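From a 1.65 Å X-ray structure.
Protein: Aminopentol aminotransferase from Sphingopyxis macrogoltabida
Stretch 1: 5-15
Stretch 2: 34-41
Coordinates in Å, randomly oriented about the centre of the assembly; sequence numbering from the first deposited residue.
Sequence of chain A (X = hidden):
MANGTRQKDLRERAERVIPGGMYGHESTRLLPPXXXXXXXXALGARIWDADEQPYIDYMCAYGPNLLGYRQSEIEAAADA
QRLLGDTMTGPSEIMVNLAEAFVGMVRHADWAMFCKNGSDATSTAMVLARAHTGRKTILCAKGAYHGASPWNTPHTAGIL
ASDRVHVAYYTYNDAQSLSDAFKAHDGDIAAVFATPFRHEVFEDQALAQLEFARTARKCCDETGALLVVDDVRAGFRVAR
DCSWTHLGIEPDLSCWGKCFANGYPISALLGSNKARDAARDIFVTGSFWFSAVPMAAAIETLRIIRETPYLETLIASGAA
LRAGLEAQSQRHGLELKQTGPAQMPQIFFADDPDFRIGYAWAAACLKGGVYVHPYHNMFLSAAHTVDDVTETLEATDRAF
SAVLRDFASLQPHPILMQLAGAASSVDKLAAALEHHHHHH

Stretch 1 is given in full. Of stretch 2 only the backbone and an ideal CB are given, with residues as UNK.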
# COMPACT_ATOMS: atom_id res chain seq x y z
N THR A 5 19.64 25.62 7.15
CA THR A 5 18.78 26.67 6.60
C THR A 5 17.59 26.05 5.83
O THR A 5 16.42 26.43 6.06
CB THR A 5 19.59 27.64 5.72
OG1 THR A 5 20.34 28.45 6.62
CG2 THR A 5 18.74 28.54 4.84
N ARG A 6 17.91 25.12 4.92
CA ARG A 6 16.91 24.46 4.08
C ARG A 6 16.02 23.60 4.98
O ARG A 6 14.81 23.63 4.84
CB ARG A 6 17.54 23.67 2.93
CG ARG A 6 18.21 24.58 1.90
CD ARG A 6 18.60 23.88 0.60
NE ARG A 6 17.41 23.63 -0.21
CZ ARG A 6 16.93 22.43 -0.58
NH1 ARG A 6 17.61 21.30 -0.37
NH2 ARG A 6 15.76 22.38 -1.20
N GLN A 7 16.61 22.90 5.95
CA GLN A 7 15.83 22.03 6.85
C GLN A 7 14.80 22.84 7.64
O GLN A 7 13.65 22.42 7.82
CB GLN A 7 16.76 21.26 7.79
CG GLN A 7 16.12 20.08 8.50
CD GLN A 7 15.71 18.92 7.62
OE1 GLN A 7 14.63 18.34 7.81
NE2 GLN A 7 16.56 18.57 6.66
N LYS A 8 15.24 24.01 8.13
CA LYS A 8 14.41 24.84 8.94
C LYS A 8 13.22 25.35 8.11
O LYS A 8 12.09 25.41 8.66
CB LYS A 8 15.22 26.00 9.51
CG LYS A 8 14.38 26.98 10.30
CD LYS A 8 15.10 28.20 10.80
CE LYS A 8 14.28 28.99 11.79
NZ LYS A 8 14.70 30.40 11.84
N ASP A 9 13.49 25.79 6.87
CA ASP A 9 12.47 26.29 5.92
C ASP A 9 11.43 25.17 5.69
O ASP A 9 10.20 25.43 5.75
CB ASP A 9 13.08 26.71 4.58
CG ASP A 9 12.08 27.18 3.52
OD1 ASP A 9 11.34 28.14 3.80
OD2 ASP A 9 12.00 26.52 2.44
N LEU A 10 11.93 23.96 5.43
CA LEU A 10 11.13 22.80 5.09
C LEU A 10 10.26 22.41 6.29
O LEU A 10 9.10 22.12 6.11
CB LEU A 10 12.05 21.66 4.64
CG LEU A 10 12.54 21.75 3.20
CD1 LEU A 10 13.65 20.75 2.94
CD2 LEU A 10 11.39 21.53 2.22
N ARG A 11 10.80 22.51 7.51
CA ARG A 11 10.02 22.17 8.71
C ARG A 11 8.91 23.21 8.97
O ARG A 11 7.80 22.83 9.37
CB ARG A 11 10.93 22.02 9.93
CG ARG A 11 11.71 20.72 9.99
CD ARG A 11 12.46 20.75 11.32
NE ARG A 11 13.31 19.59 11.53
CZ ARG A 11 12.87 18.40 11.95
NH1 ARG A 11 11.58 18.22 12.18
NH2 ARG A 11 13.72 17.40 12.09
N GLU A 12 9.20 24.50 8.73
CA GLU A 12 8.19 25.58 8.89
C GLU A 12 7.03 25.33 7.92
O GLU A 12 5.86 25.53 8.28
CB GLU A 12 8.77 26.98 8.62
CG GLU A 12 7.80 28.18 8.85
CD GLU A 12 6.84 28.74 7.76
OE1 GLU A 12 6.92 28.36 6.53
OE2 GLU A 12 5.96 29.59 8.14
N ARG A 13 7.36 25.03 6.66
CA ARG A 13 6.39 24.83 5.60
C ARG A 13 5.60 23.53 5.88
O ARG A 13 4.36 23.53 5.74
CB ARG A 13 7.06 24.79 4.23
CG ARG A 13 7.58 26.14 3.75
CD ARG A 13 8.56 25.98 2.61
NE ARG A 13 8.00 25.24 1.48
CZ ARG A 13 8.72 24.59 0.59
NH1 ARG A 13 10.05 24.59 0.67
NH2 ARG A 13 8.13 23.95 -0.41
N ALA A 14 6.31 22.45 6.25
CA ALA A 14 5.72 21.15 6.48
C ALA A 14 4.63 21.24 7.56
O ALA A 14 3.56 20.67 7.37
CB ALA A 14 6.77 20.09 6.81
N GLU A 15 4.87 21.97 8.65
CA GLU A 15 3.91 22.04 9.75
C GLU A 15 2.56 22.65 9.31
O GLU A 15 1.53 22.32 9.89
CB GLU A 15 4.43 22.84 10.93
CG GLU A 15 3.73 22.47 12.22
CD GLU A 15 4.03 23.41 13.38
OE1 GLU A 15 5.20 23.86 13.48
OE2 GLU A 15 3.09 23.68 14.17
N UNK A 34 18.61 17.53 16.47
CA UNK A 34 19.65 17.56 15.45
C UNK A 34 19.32 16.64 14.27
O UNK A 34 19.91 16.79 13.20
CB UNK A 34 20.99 17.16 16.06
N UNK A 35 18.46 15.64 14.48
CA UNK A 35 18.13 14.68 13.42
C UNK A 35 17.37 15.41 12.32
O UNK A 35 16.37 16.07 12.58
CB UNK A 35 17.31 13.51 13.96
N UNK A 36 17.86 15.36 11.06
CA UNK A 36 17.11 15.90 9.92
C UNK A 36 15.86 15.07 9.59
O UNK A 36 15.89 13.84 9.65
CB UNK A 36 18.02 15.97 8.69
N UNK A 37 14.77 15.77 9.26
CA UNK A 37 13.49 15.16 8.84
C UNK A 37 13.48 14.88 7.32
O UNK A 37 13.05 13.80 6.90
CB UNK A 37 12.32 16.08 9.21
N UNK A 38 13.95 15.84 6.51
CA UNK A 38 13.83 15.85 5.08
C UNK A 38 15.19 15.67 4.39
O UNK A 38 16.14 16.33 4.76
CB UNK A 38 13.17 17.15 4.63
N UNK A 39 15.24 14.83 3.36
CA UNK A 39 16.46 14.47 2.63
C UNK A 39 16.40 14.91 1.16
O UNK A 39 15.33 15.28 0.65
CB UNK A 39 16.69 12.96 2.71
N UNK A 40 17.56 14.93 0.50
CA UNK A 40 17.63 15.38 -0.90
C UNK A 40 17.99 14.21 -1.82
O UNK A 40 17.49 14.11 -2.96
CB UNK A 40 18.65 16.51 -1.05
N UNK A 41 18.92 13.35 -1.41
CA UNK A 41 19.37 12.32 -2.32
C UNK A 41 20.03 11.19 -1.52
O UNK A 41 20.29 11.33 -0.33
CB UNK A 41 20.34 12.90 -3.36

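Stretch 1 is a helix, and the face it turns to the second segment carries Arg6, Gln7, Leu10, Arg11 and Ala14. At position 34 CA-to-CB points away and the ideal CB has nothing of the helix within 5.5 Å, so almost any residue would suit; Glu34 sits there without contact.

Position 35 points sideways, its side chain unconstrained by the helix. Its backbone matters more: the carbonyl O lies 3.0 Å from Arg11 NH2, near the guanidinium plane, in a weak hydrogen bond that any residue could offer. The deposited Phe35 leads its ring away from the helix.

Position 36 has phi/psi of -69/140, which proline tolerates well, and no helix atom claims its backbone N. The ideal CB lies 3.6 Å from Gln7 NE2, so a compact side chain fits as well as a larger one that turns off. Pro36 is found, its CB 3.8 Å from Gln7 NE2.

At position 37 the backbone N donates to Gln7 OE1 at 3.0 Å, a bond that excludes proline. CA-to-CB points toward the helix, with the ideal CB 3.5 Å from both Arg11 NH2 and Gln7 OE1. A methylene can cover the guanidinium there, and a polar or acidic end could serve nearby donors. The residue is Gln37: its CB lies over one face of the Arg11 guanidinium, while the chain leads its end away. One water joins the two side chains, donating to Gln37 OE1 at 2.6 Å and accepting weakly from Arg11 NH1 at 3.0 Å.

Position 38 is the anchor. Its N donates to Gln7 OE1 at 2.9 Å, and its O accepts from Gln7 NE2 at 3.0 Å with a nearly straight 173° angle. One side-chain amide thus satisfies both backbone groups, again ruling out proline. CA-to-CB points toward the helix, the ideal CB 4.0 Å from Leu10 CD1, and Ala14 offers only a methyl one turn further along; leucine, methionine or an aromatic could use this apolar strip. Phe38 takes it, chi1 m, with CD2 3.9 Å from Leu10 CB and CZ 3.7 Å from Ala14 CB.

Position 39 points away, leaving its choice free of the helix; Phe39 makes no contact. At position 40 CA-to-CB again points toward the helix, but the ideal CB is 5.0 Å from Arg6 NH1. An acid could answer that charge, and a long aliphatic stem could pack beside it. Arg40 does the latter, its CD 3.9 Å from Arg6 NH1. Position 41 is out of reach, so the helix sets no preference; Arg41 makes no contact.

Stretch 2 (34-41) EFPQFFRR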
# COMPACT_ATOMS: atom_id res chain seq x y z
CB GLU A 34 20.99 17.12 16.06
CG GLU A 34 21.52 18.09 17.10
CD GLU A 34 21.23 17.76 18.55
OE1 GLU A 34 20.23 17.07 18.84
OE2 GLU A 34 22.01 18.22 19.40
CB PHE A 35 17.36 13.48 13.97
CG PHE A 35 18.26 12.42 14.56
CD1 PHE A 35 18.74 12.54 15.86
CD2 PHE A 35 18.67 11.34 13.80
CE1 PHE A 35 19.60 11.58 16.38
CE2 PHE A 35 19.53 10.39 14.31
CZ PHE A 35 20.00 10.51 15.61
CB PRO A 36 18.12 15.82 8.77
CG PRO A 36 19.01 14.65 9.14
CD PRO A 36 19.12 14.72 10.65
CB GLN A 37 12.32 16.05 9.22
CG GLN A 37 10.97 15.42 8.84
CD GLN A 37 10.67 14.13 9.56
OE1 GLN A 37 10.00 14.14 10.60
NE2 GLN A 37 11.14 13.01 9.02
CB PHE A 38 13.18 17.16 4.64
CG PHE A 38 11.75 17.26 5.09
CD1 PHE A 38 10.79 16.46 4.50
CD2 PHE A 38 11.40 18.07 6.15
CE1 PHE A 38 9.47 16.52 4.92
CE2 PHE A 38 10.09 18.12 6.59
CZ PHE A 38 9.12 17.35 5.96
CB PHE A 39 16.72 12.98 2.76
CG PHE A 39 16.95 12.58 4.18
CD1 PHE A 39 15.89 12.39 5.05
CD2 PHE A 39 18.25 12.47 4.68
CE1 PHE A 39 16.12 12.06 6.38
CE2 PHE A 39 18.48 12.15 6.01
CZ PHE A 39 17.42 11.93 6.85
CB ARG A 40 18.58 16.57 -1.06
CG ARG A 40 18.29 17.36 -2.34
CD ARG A 40 19.24 18.51 -2.61
NE ARG A 40 20.51 18.00 -3.13
CZ ARG A 40 20.75 17.69 -4.40
NH1 ARG A 40 19.79 17.83 -5.31
NH2 ARG A 40 21.94 17.24 -4.76
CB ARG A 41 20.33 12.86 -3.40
CG ARG A 41 21.58 13.53 -2.85
CD ARG A 41 22.55 13.90 -3.95
NE ARG A 41 23.62 14.70 -3.36
CZ ARG A 41 24.92 14.40 -3.39
NH1 ARG A 41 25.33 13.26 -3.91
NH2 ARG A 41 25.80 15.28 -2.94
O HOH W 1 9.33 16.40 11.60
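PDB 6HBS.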